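Local atomic coordinates of SusD-like carbohydrate binding protein BF1063 (Bacteroides fragilis NCTC 9343, PDB entry 3I4G), a protein that probably binds carbohydrate at the outer membrane of a gut bacterium, as SusD-like proteins do. Residues 88-92 with 513-519; 45-49 with 131-136; 55-59 with 73-77. All blocks are in the same frame, centred on the assembly; numbering follows the deposited sequence.

Interaction 1 of 3, residues 88-92 with 513-519; sequences IKRYW and WPIPQSE
The turn into the C-terminal helix 517-522 lies along the start of helix 86-109, where Pro516, the N-cap residue of the short helix, sets its ring against one face of the Trp92 indole. Pro516 CD stands 3.6 Å from Trp92 CE3, a CH-pi contact displaced toward the rim of the six-membered ring, and Ile515 CD1 touches the same ring at Trp92 CZ3. A chi1 of 179° swings the Trp92 indole away from its own backbone N and lays one face against the proline. In this SusD-family fold the contact brings the last modelled helix, from the C-terminal family region, onto a long helix of the N-terminal one. Ile88 works in two directions: CG2 lies 3.7 Å from Trp513 CE3, off-centre over that indole, while CD1 reaches the ring of Pro514. Tyr91 CD2 meets Trp513 CH2 at 3.6 Å with the two ring planes inclined by 41°; the Tyr91 hydroxyl is hydrogen-bonded to Gly52 O, and Trp513 NE1 to Tyr455 OH. At the polar end of the contact, Lys89 NZ donates to Ser518 OG (3.1 Å), which itself donates to the anti lone pair of Glu519 OE2 (2.7 Å). A water accepts from Trp92 NE1 and donates to Glu519 OE1.

Interaction 2 of 3, residues 45-49 with 131-136; sequences SDWWS and TQYFYL
Trp47 and Tyr135 pack as an offset aromatic stack that seats the type I turn 46-49 on helix 116-139, within the helical N-terminal part of this SusD-like protein. Followed outward, Trp47 begins with CB over one face of the Tyr135 ring, 3.8 Å from its centroid. CG comes next, 3.4 Å from Tyr135 CD2, and the five-membered ring then lies nearly parallel to the phenol, with planes 13° apart. At CD1 the indole edge faces Gln132 OE1, 3.6 Å away and near the ring plane. NE1 is hydrogen-bonded to Ser95 OG on helix 86-109. CD2 and CE2 run back over Tyr135 CB, which presses on the indole face with Trp47 CE2 only 3.3 Å from Tyr135 CB. CZ2 passes Leu136 N, and Trp47 CH2, at the far end of the indole, still lies 4.0 Å from Tyr135 CB. The two side chains thus run antiparallel, each CB lying on the other's ring. Phe134 CD2 backs the second face of the Tyr135 ring. In the Asp46 conformer described, an Asx turn from Trp48 N to Asp46 OD2 braces the loop, and two waters join the carboxylate to the Gln132 amide; Arg98 forms a salt bridge with OD1. Trp48 stands across the phenol, its benzo edge resting on Thr131. Trp48 NE1 donates to Tyr135 OH at 2.9 Å, with an N-H...O angle of 153° and the oxygen 11° out of the indole plane.

Interaction 3 of 3, residues 55-59 with 73-77; sequences MMEHL and FFKIS
Apolar contacts dominate where Leu59 meets the ring of Phe73. Leu59 CD2 stands over the centre of one face, 4.1 Å from the ring centroid and 10° off its normal, a well-centred CH-pi contact. The same methyl makes a tight contact with the backbone at Phe73 O, 3.0 Å away. Leu59 CD1, the other branch, extends to Ile76 CG2 at 4.0 Å. His58 CB and Met55 CB, the latter belonging to a selenomethionine, both approach Phe73 CE2.

Ring-to-backbone contacts form a second group. The first torsion of Phe73 (chi1 -175°) points the ring away from its own backbone N and carries it across to the 3-10 turn 55-59. There its edge faces the backbone of Met55, with Phe73 CE2 3.2 Å from Met55 O; within the turn, Met55 O accepts from His58 N. This helical turn and helix 72-78 belong to the N-terminal region of the SusD-like fold, and the strand 63-65 lies between them in sequence. Phe74 CD1 comes to 3.8 Å from His58 O, which is hydrogen-bonded to Arg503 NH2.

Polar contacts are fewer. Ser77 OG donates to Leu59 O at 2.7 Å, approaching at a C=O...O angle of 116° and tilted 18° from the carbonyl plane. This bond ties the last residue of the turn to the helix where the two backbones come nearest. His58 ND1 is hydrogen-bonded to Asp65 OD2, beyond the turn.

Helix 86-109 is the common element: interaction 1 lies on it, and both other contacts touch its Tyr91. The centre of interaction 1 is about 13 Å from that of interaction 2 and about 15 Å from that of interaction 3. Tyr91 stacks on Trp47 of interaction 2, while its hydroxyl lies against Met56 of interaction 3; Trp513 also touches both neighbours. Along the chain, the segments of interaction 3 fall between those of interaction 2, whose span crosses that of interaction 1. Interactions 2 and 3 are local to the N-terminal family region, whereas interaction 1 brings the chain's C-terminal end back to it, joining the two regions through the packing of Tyr91 and Trp513 against aromatic and aliphatic neighbours.

Interaction 1 of 3, residues 88-92 with 513-519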
loop_
_atom_site.group_PDB
_atom_site.type_symbol
_atom_site.label_atom_id
_atom_site.label_comp_id
_atom_site.label_asym_id
_atom_site.label_seq_id
_atom_site.Cartn_x
_atom_site.Cartn_y
_atom_site.Cartn_z
ATOM N N ILE A 88 -11.710 -10.463 4.656
ATOM C CA ILE A 88 -12.074 -9.416 5.613
ATOM C C ILE A 88 -11.972 -10.001 7.024
ATOM O O ILE A 88 -11.628 -9.283 7.976
ATOM C CB ILE A 88 -13.439 -8.731 5.367
ATOM C CG1 ILE A 88 -14.624 -9.645 5.656
ATOM C CG2 ILE A 88 -13.455 -8.148 3.934
ATOM C CD1 ILE A 88 -16.026 -8.979 5.454
ATOM N N LYS A 89 -12.292 -11.286 7.213
ATOM C CA LYS A 89 -12.141 -11.873 8.547
ATOM C C LYS A 89 -10.691 -11.883 8.985
ATOM O O LYS A 89 -10.410 -11.614 10.171
ATOM C CB LYS A 89 -12.738 -13.274 8.598
ATOM C CG LYS A 89 -12.605 -13.989 9.932
ATOM C CD LYS A 89 -13.384 -13.304 11.032
ATOM C CE LYS A 89 -13.069 -13.867 12.420
ATOM N NZ LYS A 89 -13.389 -15.289 12.558
ATOM N N ARG A 90 -9.735 -12.158 8.083
ATOM C CA ARG A 90 -8.313 -12.087 8.456
ATOM C C ARG A 90 -7.914 -10.699 8.894
ATOM O O ARG A 90 -7.208 -10.535 9.888
ATOM C CB ARG A 90 -7.369 -12.490 7.311
ATOM C CG ARG A 90 -7.341 -13.972 6.934
ATOM C CD ARG A 90 -6.595 -14.823 7.926
ATOM N NE ARG A 90 -5.169 -14.525 7.959
ATOM C CZ ARG A 90 -4.309 -14.945 8.890
ATOM N NH1 ARG A 90 -4.694 -15.724 9.892
ATOM N NH2 ARG A 90 -3.032 -14.595 8.822
ATOM N N TYR A 91 -8.262 -9.691 8.105
ATOM C CA TYR A 91 -7.902 -8.326 8.482
ATOM C C TYR A 91 -8.481 -8.011 9.870
ATOM O O TYR A 91 -7.804 -7.428 10.707
ATOM C CB TYR A 91 -8.397 -7.327 7.472
ATOM C CG TYR A 91 -7.606 -7.166 6.194
ATOM C CD1 TYR A 91 -6.310 -6.670 6.224
ATOM C CD2 TYR A 91 -8.180 -7.400 4.952
ATOM C CE1 TYR A 91 -5.610 -6.400 5.054
ATOM C CE2 TYR A 91 -7.465 -7.156 3.762
ATOM C CZ TYR A 91 -6.194 -6.628 3.839
ATOM O OH TYR A 91 -5.558 -6.362 2.639
ATOM N N TRP A 92 -9.742 -8.358 10.088
ATOM C CA TRP A 92 -10.386 -8.128 11.379
ATOM C C TRP A 92 -9.651 -8.831 12.528
ATOM O O TRP A 92 -9.311 -8.211 13.575
ATOM C CB TRP A 92 -11.817 -8.635 11.335
ATOM C CG TRP A 92 -12.595 -8.493 12.618
ATOM C CD1 TRP A 92 -12.608 -9.357 13.663
ATOM C CD2 TRP A 92 -13.519 -7.433 12.961
ATOM N NE1 TRP A 92 -13.457 -8.891 14.653
ATOM C CE2 TRP A 92 -14.042 -7.729 14.233
ATOM C CE3 TRP A 92 -13.964 -6.287 12.304
ATOM C CZ2 TRP A 92 -14.991 -6.904 14.860
ATOM C CZ3 TRP A 92 -14.889 -5.465 12.948
ATOM C CH2 TRP A 92 -15.388 -5.791 14.198
ATOM N N TRP A 513 -16.856 -2.154 4.460
ATOM C CA TRP A 513 -16.830 -3.609 4.563
ATOM C C TRP A 513 -17.788 -3.988 5.697
ATOM O O TRP A 513 -17.792 -3.329 6.725
ATOM C CB TRP A 513 -15.449 -4.132 4.920
ATOM C CG TRP A 513 -14.335 -3.827 3.972
ATOM C CD1 TRP A 513 -14.393 -3.253 2.738
ATOM C CD2 TRP A 513 -12.974 -4.211 4.165
ATOM N NE1 TRP A 513 -13.127 -3.189 2.182
ATOM C CE2 TRP A 513 -12.237 -3.791 3.037
ATOM C CE3 TRP A 513 -12.310 -4.889 5.192
ATOM C CZ2 TRP A 513 -10.873 -3.995 2.940
ATOM C CZ3 TRP A 513 -10.986 -5.051 5.116
ATOM C CH2 TRP A 513 -10.269 -4.629 3.995
ATOM N N PRO A 514 -18.574 -5.073 5.522
ATOM C CA PRO A 514 -19.447 -5.536 6.609
ATOM C C PRO A 514 -18.632 -6.146 7.751
ATOM O O PRO A 514 -17.514 -6.628 7.550
ATOM C CB PRO A 514 -20.287 -6.608 5.945
ATOM C CG PRO A 514 -19.373 -7.164 4.885
ATOM C CD PRO A 514 -18.608 -5.956 4.356
ATOM N N ILE A 515 -19.187 -6.122 8.957
ATOM C CA ILE A 515 -18.598 -6.815 10.054
ATOM C C ILE A 515 -18.565 -8.311 9.699
ATOM O O ILE A 515 -19.549 -8.832 9.196
ATOM C CB ILE A 515 -19.465 -6.621 11.323
ATOM C CG1 ILE A 515 -19.594 -5.158 11.758
ATOM C CG2 ILE A 515 -18.879 -7.441 12.492
ATOM C CD1 ILE A 515 -18.302 -4.485 12.106
ATOM N N PRO A 516 -17.445 -8.996 9.960
ATOM C CA PRO A 516 -17.421 -10.405 9.602
ATOM C C PRO A 516 -18.574 -11.193 10.228
ATOM O O PRO A 516 -18.935 -10.969 11.381
ATOM C CB PRO A 516 -16.065 -10.874 10.136
ATOM C CG PRO A 516 -15.217 -9.632 10.122
ATOM C CD PRO A 516 -16.153 -8.542 10.482
ATOM N N GLN A 517 -19.107 -12.129 9.454
ATOM C CA GLN A 517 -20.304 -12.870 9.843
ATOM C C GLN A 517 -20.131 -13.579 11.176
ATOM O O GLN A 517 -21.077 -13.607 11.983
ATOM C CB GLN A 517 -20.678 -13.904 8.775
ATOM C CG GLN A 517 -22.019 -14.557 8.979
ATOM C CD GLN A 517 -23.142 -13.565 8.871
ATOM O OE1 GLN A 517 -23.266 -12.874 7.845
ATOM N NE2 GLN A 517 -23.982 -13.492 9.915
ATOM N N SER A 518 -18.957 -14.141 11.425
ATOM C CA SER A 518 -18.788 -14.880 12.681
ATOM C C SER A 518 -18.981 -13.973 13.893
ATOM O O SER A 518 -19.446 -14.422 14.969
ATOM C CB SER A 518 -17.417 -15.535 12.737
ATOM O OG SER A 518 -16.382 -14.589 12.700
ATOM N N GLU A 519 -18.581 -12.710 13.745
ATOM C CA GLU A 519 -18.640 -11.751 14.849
ATOM C C GLU A 519 -20.059 -11.236 15.017
ATOM O O GLU A 519 -20.504 -11.042 16.154
ATOM C CB GLU A 519 -17.586 -10.656 14.625
ATOM C CG GLU A 519 -16.177 -11.238 14.425
ATOM C CD GLU A 519 -15.802 -12.325 15.436
ATOM O OE1 GLU A 519 -15.707 -11.999 16.640
ATOM O OE2 GLU A 519 -15.636 -13.518 15.064
HETATM O O HOH W 1 -13.620 -10.482 17.152
#

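Interaction 2 of 3, residues 45-49 with 131-136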
loop_
_atom_site.group_PDB
_atom_site.type_symbol
_atom_site.label_atom_id
_atom_site.label_comp_id
_atom_site.label_asym_id
_atom_site.label_seq_id
_atom_site.Cartn_x
_atom_site.Cartn_y
_atom_site.Cartn_z
ATOM N N SER A 45 -1.690 -11.300 6.566
ATOM C CA SER A 45 -1.381 -11.552 7.954
ATOM C C SER A 45 -1.312 -10.264 8.752
ATOM O O SER A 45 -1.228 -10.302 9.979
ATOM C CB SER A 45 -0.066 -12.314 8.119
ATOM O OG SER A 45 1.012 -11.581 7.614
ATOM N N ASP A 46 -1.328 -9.127 8.068
ATOM C CA ASP A 46 -1.250 -7.811 8.684
ATOM C C ASP A 46 -1.573 -6.771 7.648
ATOM O O ASP A 46 -1.423 -7.041 6.470
ATOM C CB ASP A 46 0.157 -7.518 9.193
ATOM C CG ASP A 46 0.186 -6.308 10.068
ATOM O OD1 ASP A 46 -0.453 -6.401 11.134
ATOM O OD2 ASP A 46 0.786 -5.272 9.701
ATOM N N TRP A 47 -1.980 -5.570 8.063
ATOM C CA TRP A 47 -2.148 -4.486 7.123
ATOM C C TRP A 47 -0.858 -4.185 6.366
ATOM O O TRP A 47 -0.919 -3.580 5.289
ATOM C CB TRP A 47 -2.591 -3.208 7.855
ATOM C CG TRP A 47 -3.904 -3.396 8.567
ATOM C CD1 TRP A 47 -4.093 -3.597 9.902
ATOM C CD2 TRP A 47 -5.201 -3.487 7.963
ATOM N NE1 TRP A 47 -5.442 -3.785 10.166
ATOM C CE2 TRP A 47 -6.132 -3.703 8.988
ATOM C CE3 TRP A 47 -5.670 -3.317 6.655
ATOM C CZ2 TRP A 47 -7.491 -3.803 8.739
ATOM C CZ3 TRP A 47 -7.041 -3.389 6.427
ATOM C CH2 TRP A 47 -7.915 -3.652 7.456
ATOM N N TRP A 48 0.299 -4.570 6.903
ATOM C CA TRP A 48 1.582 -4.266 6.282
ATOM C C TRP A 48 2.272 -5.473 5.674
ATOM O O TRP A 48 3.380 -5.339 5.192
ATOM C CB TRP A 48 2.531 -3.612 7.285
ATOM C CG TRP A 48 1.960 -2.359 7.883
ATOM C CD1 TRP A 48 1.195 -1.430 7.254
ATOM C CD2 TRP A 48 2.120 -1.883 9.236
ATOM N NE1 TRP A 48 0.878 -0.418 8.115
ATOM C CE2 TRP A 48 1.416 -0.680 9.340
ATOM C CE3 TRP A 48 2.761 -2.377 10.356
ATOM C CZ2 TRP A 48 1.341 0.037 10.515
ATOM C CZ3 TRP A 48 2.690 -1.669 11.528
ATOM C CH2 TRP A 48 1.970 -0.490 11.615
ATOM N N SER A 49 1.645 -6.647 5.711
ATOM C CA SER A 49 2.235 -7.831 5.086
ATOM C C SER A 49 2.131 -7.704 3.567
ATOM O O SER A 49 1.438 -6.816 3.040
ATOM C CB SER A 49 1.571 -9.114 5.562
ATOM O OG SER A 49 0.292 -9.326 4.968
ATOM N N THR A 131 -2.555 2.316 14.829
ATOM C CA THR A 131 -2.563 1.971 13.421
ATOM C C THR A 131 -3.640 0.935 13.131
ATOM O O THR A 131 -4.263 0.990 12.088
ATOM C CB THR A 131 -1.230 1.457 12.849
ATOM O OG1 THR A 131 -0.849 0.218 13.460
ATOM C CG2 THR A 131 -0.119 2.493 12.935
ATOM N N GLN A 132 -3.901 0.010 14.038
ATOM C CA GLN A 132 -4.928 -0.997 13.770
ATOM C C GLN A 132 -6.292 -0.361 13.696
ATOM O O GLN A 132 -7.068 -0.697 12.810
ATOM C CB GLN A 132 -4.892 -2.092 14.846
ATOM C CG GLN A 132 -3.526 -2.740 15.024
ATOM C CD GLN A 132 -2.965 -3.301 13.740
ATOM O OE1 GLN A 132 -3.335 -4.395 13.322
ATOM N NE2 GLN A 132 -2.040 -2.559 13.111
ATOM N N TYR A 133 -6.606 0.548 14.622
ATOM C CA TYR A 133 -7.878 1.249 14.579
ATOM C C TYR A 133 -7.969 2.147 13.329
ATOM O O TYR A 133 -9.038 2.310 12.790
ATOM C CB TYR A 133 -8.122 2.028 15.882
ATOM C CG TYR A 133 -8.524 1.104 16.988
ATOM C CD1 TYR A 133 -9.743 0.463 16.942
ATOM C CD2 TYR A 133 -7.672 0.829 18.056
ATOM C CE1 TYR A 133 -10.117 -0.414 17.928
ATOM C CE2 TYR A 133 -8.061 -0.026 19.076
ATOM C CZ TYR A 133 -9.276 -0.648 18.989
ATOM O OH TYR A 133 -9.723 -1.562 19.986
ATOM N N PHE A 134 -6.853 2.719 12.878
ATOM C CA PHE A 134 -6.826 3.525 11.673
ATOM C C PHE A 134 -7.284 2.710 10.471
ATOM O O PHE A 134 -8.141 3.166 9.704
ATOM C CB PHE A 134 -5.398 4.095 11.458
ATOM C CG PHE A 134 -5.171 4.626 10.074
ATOM C CD1 PHE A 134 -5.542 5.902 9.724
ATOM C CD2 PHE A 134 -4.617 3.816 9.102
ATOM C CE1 PHE A 134 -5.384 6.356 8.458
ATOM C CE2 PHE A 134 -4.440 4.271 7.816
ATOM C CZ PHE A 134 -4.838 5.546 7.504
ATOM N N TYR A 135 -6.742 1.530 10.306
ATOM C CA TYR A 135 -7.164 0.686 9.199
ATOM C C TYR A 135 -8.590 0.114 9.393
ATOM O O TYR A 135 -9.382 0.112 8.464
ATOM C CB TYR A 135 -6.149 -0.429 8.949
ATOM C CG TYR A 135 -4.817 0.027 8.441
ATOM C CD1 TYR A 135 -4.684 0.487 7.142
ATOM C CD2 TYR A 135 -3.680 -0.040 9.218
ATOM C CE1 TYR A 135 -3.456 0.922 6.676
ATOM C CE2 TYR A 135 -2.465 0.395 8.767
ATOM C CZ TYR A 135 -2.371 0.884 7.488
ATOM O OH TYR A 135 -1.147 1.297 7.015
ATOM N N LEU A 136 -8.936 -0.327 10.599
ATOM C CA LEU A 136 -10.320 -0.745 10.838
ATOM C C LEU A 136 -11.311 0.353 10.497
ATOM O O LEU A 136 -12.347 0.121 9.867
ATOM C CB LEU A 136 -10.493 -1.196 12.272
ATOM C CG LEU A 136 -9.805 -2.489 12.696
ATOM C CD1 LEU A 136 -9.836 -2.583 14.199
ATOM C CD2 LEU A 136 -10.469 -3.682 12.046
HETATM O O HOH W 2 -0.559 -3.118 10.772
HETATM O O HOH W 3 -3.156 -6.443 11.295
#

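Interaction 3 of 3, residues 55-59 with 73-77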
loop_
_atom_site.group_PDB
_atom_site.type_symbol
_atom_site.label_atom_id
_atom_site.label_comp_id
_atom_site.label_asym_id
_atom_site.label_seq_id
_atom_site.Cartn_x
_atom_site.Cartn_y
_atom_site.Cartn_z
HETATM N N MSE A 55 -0.683 -6.211 -2.096
HETATM C CA MSE A 55 -1.716 -6.818 -2.917
HETATM C C MSE A 55 -3.077 -6.182 -2.783
HETATM O O MSE A 55 -3.948 -6.523 -3.595
HETATM C CB MSE A 55 -1.783 -8.315 -2.666
HETATM C CG MSE A 55 -0.497 -9.016 -3.076
HETATM SE SE MSE A 55 -0.569 -10.932 -2.854
HETATM C CE MSE A 55 0.985 -11.387 -3.793
HETATM N N MSE A 56 -3.275 -5.224 -1.879
HETATM C CA MSE A 56 -4.489 -4.435 -1.941
HETATM C C MSE A 56 -4.560 -3.696 -3.265
HETATM O O MSE A 56 -5.629 -3.233 -3.639
HETATM C CB MSE A 56 -4.618 -3.412 -0.804
HETATM C CG MSE A 56 -4.940 -4.008 0.496
HETATM SE SE MSE A 56 -5.603 -2.674 1.750
HETATM C CE MSE A 56 -7.440 -3.255 2.012
ATOM N N GLU A 57 -3.457 -3.556 -3.996
ATOM C CA GLU A 57 -3.549 -2.918 -5.300
ATOM C C GLU A 57 -4.475 -3.710 -6.226
ATOM O O GLU A 57 -5.044 -3.142 -7.162
ATOM C CB GLU A 57 -2.159 -2.753 -5.939
ATOM C CG GLU A 57 -1.983 -1.463 -6.660
ATOM C CD GLU A 57 -1.672 -0.285 -5.781
ATOM O OE1 GLU A 57 -1.904 -0.305 -4.565
ATOM O OE2 GLU A 57 -1.250 0.715 -6.323
ATOM N N HIS A 58 -4.626 -4.996 -5.976
ATOM C CA HIS A 58 -5.567 -5.828 -6.735
ATOM C C HIS A 58 -7.019 -5.431 -6.596
ATOM O O HIS A 58 -7.856 -5.861 -7.406
ATOM C CB HIS A 58 -5.470 -7.318 -6.328
ATOM C CG HIS A 58 -4.112 -7.902 -6.473
ATOM N ND1 HIS A 58 -3.810 -9.179 -6.051
ATOM C CD2 HIS A 58 -2.954 -7.356 -6.909
ATOM C CE1 HIS A 58 -2.525 -9.413 -6.287
ATOM N NE2 HIS A 58 -1.977 -8.318 -6.786
ATOM N N LEU A 59 -7.327 -4.631 -5.577
ATOM C CA LEU A 59 -8.666 -4.151 -5.324
ATOM C C LEU A 59 -8.917 -2.812 -5.978
ATOM O O LEU A 59 -10.003 -2.254 -5.839
ATOM C CB LEU A 59 -8.846 -3.985 -3.809
ATOM C CG LEU A 59 -8.512 -5.207 -2.958
ATOM C CD1 LEU A 59 -8.826 -4.912 -1.466
ATOM C CD2 LEU A 59 -9.223 -6.489 -3.437
ATOM N N PHE A 73 -10.784 -12.407 -2.454
ATOM C CA PHE A 73 -10.047 -11.175 -2.188
ATOM C C PHE A 73 -10.455 -10.112 -3.184
ATOM O O PHE A 73 -10.809 -9.007 -2.822
ATOM C CB PHE A 73 -8.539 -11.430 -2.261
ATOM C CG PHE A 73 -7.676 -10.256 -1.883
ATOM C CD1 PHE A 73 -7.717 -9.700 -0.612
ATOM C CD2 PHE A 73 -6.753 -9.752 -2.793
ATOM C CE1 PHE A 73 -6.870 -8.662 -0.271
ATOM C CE2 PHE A 73 -5.917 -8.745 -2.452
ATOM C CZ PHE A 73 -5.952 -8.209 -1.201
ATOM N N PHE A 74 -10.448 -10.463 -4.459
ATOM C CA PHE A 74 -10.904 -9.555 -5.512
ATOM C C PHE A 74 -12.344 -9.101 -5.288
ATOM O O PHE A 74 -12.709 -7.942 -5.571
ATOM C CB PHE A 74 -10.734 -10.253 -6.875
ATOM C CG PHE A 74 -11.206 -9.438 -8.033
ATOM C CD1 PHE A 74 -10.365 -8.494 -8.640
ATOM C CD2 PHE A 74 -12.476 -9.603 -8.532
ATOM C CE1 PHE A 74 -10.811 -7.742 -9.736
ATOM C CE2 PHE A 74 -12.885 -8.884 -9.638
ATOM C CZ PHE A 74 -12.048 -7.969 -10.227
ATOM N N LYS A 75 -13.166 -9.966 -4.711
ATOM C CA LYS A 75 -14.553 -9.636 -4.469
ATOM C C LYS A 75 -14.735 -8.514 -3.443
ATOM O O LYS A 75 -15.815 -7.951 -3.385
ATOM C CB LYS A 75 -15.347 -10.862 -4.039
ATOM C CG LYS A 75 -15.528 -11.859 -5.129
ATOM C CD LYS A 75 -16.451 -12.973 -4.629
ATOM C CE LYS A 75 -16.639 -14.054 -5.643
ATOM N NZ LYS A 75 -17.628 -15.086 -5.192
ATOM N N ILE A 76 -13.721 -8.174 -2.654
ATOM C CA ILE A 76 -13.847 -7.095 -1.681
ATOM C C ILE A 76 -14.325 -5.826 -2.354
ATOM O O ILE A 76 -15.156 -5.106 -1.769
ATOM C CB ILE A 76 -12.509 -6.858 -0.961
ATOM C CG1 ILE A 76 -12.286 -8.017 0.022
ATOM C CG2 ILE A 76 -12.538 -5.521 -0.226
ATOM C CD1 ILE A 76 -10.926 -8.049 0.657
ATOM N N SER A 77 -13.831 -5.502 -3.557
ATOM C CA SER A 77 -14.239 -4.260 -4.220
ATOM C C SER A 77 -14.846 -4.444 -5.600
ATOM O O SER A 77 -14.985 -3.458 -6.336
ATOM C CB SER A 77 -13.051 -3.308 -4.308
ATOM O OG SER A 77 -12.049 -3.855 -5.104
#